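Local coordinates for uric acid degradation bifunctional protein PucL (Bacillus subtilis, PDB 6A4M), which catalyses the oxidation of urate as a urate oxidase and, as a bifunctional protein of uric acid degradation, probably also a later decarboxylation step, at residues Thr207-Ser210 and Ala216-Val219. Sequence-based numbering, arbitrary orientation.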
ATOM      1  N   THR A 207       2.539  -2.498  16.841  1.00 48.85           N
ATOM      2  CA  THR A 207       3.320  -2.818  15.643  1.00 50.40           C
ATOM      3  C   THR A 207       3.130  -4.276  15.154  1.00 50.15           C
ATOM      4  O   THR A 207       3.298  -4.561  13.966  1.00 49.54           O
ATOM      5  CB  THR A 207       4.817  -2.451  15.863  1.00 51.45           C
ATOM      6  OG1 THR A 207       5.414  -2.063  14.623  1.00 53.19           O
ATOM      7  CG2 THR A 207       5.616  -3.594  16.492  1.00 51.58           C
ATOM      8  N   ASN A 208       2.783  -5.177  16.075  1.00 50.09           N
ATOM      9  CA  ASN A 208       2.409  -6.568  15.755  1.00 49.89           C
ATOM     10  C   ASN A 208       1.115  -6.717  14.943  1.00 47.57           C
ATOM     11  O   ASN A 208       0.948  -7.714  14.238  1.00 46.58           O
ATOM     12  CB  ASN A 208       2.291  -7.413  17.038  1.00 51.71           C
ATOM     13  CG  ASN A 208       3.638  -7.712  17.683  1.00 54.21           C
ATOM     14  OD1 ASN A 208       4.692  -7.247  17.238  1.00 55.03           O
ATOM     15  ND2 ASN A 208       3.605  -8.500  18.753  1.00 56.83           N
ATOM     16  N   ASP A 209       0.207  -5.746  15.045  1.00 45.99           N
ATOM     17  CA  ASP A 209      -1.038  -5.756  14.260  1.00 45.81           C
ATOM     18  C   ASP A 209      -0.790  -5.642  12.754  1.00 45.76           C
ATOM     19  O   ASP A 209      -1.637  -6.036  11.952  1.00 46.95           O
ATOM     20  CB  ASP A 209      -1.967  -4.613  14.688  1.00 46.31           C
ATOM     21  CG  ASP A 209      -2.425  -4.720  16.133  1.00 46.30           C
ATOM     22  OD1 ASP A 209      -2.064  -5.692  16.830  1.00 46.64           O
ATOM     23  OD2 ASP A 209      -3.161  -3.816  16.577  1.00 47.42           O
ATOM     24  N   SER A 210       0.365  -5.089  12.382  1.00 45.40           N
ATOM     25  CA  SER A 210       0.779  -4.957  10.989  1.00 44.89           C
ATOM     26  C   SER A 210       1.042  -6.274  10.245  1.00 44.83           C
ATOM     27  O   SER A 210       0.950  -6.296   9.018  1.00 45.19           O
ATOM     28  CB  SER A 210       2.037  -4.085  10.913  1.00 44.84           C
ATOM     29  OG  SER A 210       2.347  -3.753   9.578  1.00 44.02           O
ATOM     30  N   ALA A 216      -7.724 -10.091  12.046  1.00 45.81           N
ATOM     31  CA  ALA A 216      -8.753  -9.076  12.324  1.00 45.11           C
ATOM     32  C   ALA A 216      -8.199  -7.683  12.657  1.00 44.62           C
ATOM     33  O   ALA A 216      -8.919  -6.688  12.521  1.00 45.75           O
ATOM     34  CB  ALA A 216      -9.667  -9.551  13.444  1.00 44.94           C
ATOM     35  N   ARG A 217      -6.939  -7.618  13.092  1.00 43.64           N
ATOM     36  CA  ARG A 217      -6.264  -6.356  13.424  1.00 43.07           C
ATOM     37  C   ARG A 217      -5.371  -5.810  12.290  1.00 41.42           C
ATOM     38  O   ARG A 217      -4.680  -4.810  12.478  1.00 41.83           O
ATOM     39  CB  ARG A 217      -5.447  -6.540  14.710  1.00 44.78           C
ATOM     40  CG  ARG A 217      -6.264  -7.157  15.845  1.00 45.81           C
ATOM     41  CD  ARG A 217      -5.578  -7.126  17.207  1.00 46.35           C
ATOM     42  NE  ARG A 217      -5.156  -5.784  17.616  1.00 47.39           N
ATOM     43  CZ  ARG A 217      -5.970  -4.789  17.980  1.00 47.20           C
ATOM     44  NH1 ARG A 217      -7.295  -4.941  18.017  1.00 47.36           N
ATOM     45  NH2 ARG A 217      -5.443  -3.615  18.323  1.00 46.67           N
ATOM     46  N   TYR A 218      -5.407  -6.444  11.119  1.00 38.67           N
ATOM     47  CA  TYR A 218      -4.637  -5.997   9.958  1.00 37.07           C
ATOM     48  C   TYR A 218      -5.434  -4.986   9.136  1.00 36.67           C
ATOM     49  O   TYR A 218      -6.630  -5.186   8.889  1.00 35.75           O
ATOM     50  CB  TYR A 218      -4.287  -7.194   9.077  1.00 35.97           C
ATOM     51  CG  TYR A 218      -3.464  -6.872   7.845  1.00 34.70           C
ATOM     52  CD1 TYR A 218      -2.124  -6.500   7.955  1.00 33.76           C
ATOM     53  CD2 TYR A 218      -4.015  -6.973   6.564  1.00 33.59           C
ATOM     54  CE1 TYR A 218      -1.362  -6.225   6.827  1.00 33.24           C
ATOM     55  CE2 TYR A 218      -3.258  -6.701   5.433  1.00 32.89           C
ATOM     56  CZ  TYR A 218      -1.934  -6.327   5.569  1.00 32.41           C
ATOM     57  OH  TYR A 218      -1.169  -6.059   4.460  1.00 31.77           O
ATOM     58  N   VAL A 219      -4.759  -3.915   8.715  1.00 35.67           N
ATOM     59  CA  VAL A 219      -5.329  -2.919   7.807  1.00 35.01           C
ATOM     60  C   VAL A 219      -4.794  -3.192   6.402  1.00 34.01           C
ATOM     61  O   VAL A 219      -3.618  -2.952   6.120  1.00 34.32           O
ATOM     62  CB  VAL A 219      -4.972  -1.482   8.248  1.00 35.05           C
ATOM     63  CG1 VAL A 219      -5.640  -0.457   7.336  1.00 34.83           C
ATOM     64  CG2 VAL A 219      -5.379  -1.264   9.703  1.00 35.44           C
TER
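The guanidinium of Arg217 takes Asp209 OD1 at its edge, close to its own plane. Asp209 OD2 approaches the same group obliquely. The Tyr218 ring presents an edge to the 207-210 backbone. Its CE1 meets Ser210 O at 3.2 Å, and Asp209 O also lies near the ring plane. The carboxylate and guanidinium planes stand 80° apart, so the salt bridge is not a flat, two-pronged pairing. Arg217 NE gives the straighter bond, to Asp209 OD1 at 3.2 Å with an N-H...O angle of 155°, and it reaches that oxygen from above the carboxylate plane. OD2 of Asp209 receives two weak bonds, from Arg217 NH2 at 2.9 Å and from Arg217 NE at 3.0 Å. The bend of the Arg217 chain at chi3 (55°) brings NE and NH2 up to the Asp209 oxygens, while CB of Arg217 lies 3.8 Å from Asp209 CG.

Beyond the contact, Tyr218 OH hydrogen-bonds to Glu85 and Arg32, and the ring touches Tyr204 of strand 194-204.

Both segments belong to the loop between strand 194-204 and helix 221-233, beside the antiparallel sheet of the T-fold, as in uricases. The salt bridge links the two segments, and the Tyr218 edge packs beside the 207-210 backbone. A leucine in place of Arg217 would probably leave the buried Asp209 carboxylate without this charged mate. The pairing rests more on opposite charges than on straight hydrogen bonds, and the nearby guanidinium probably favours the ionised form of Asp209.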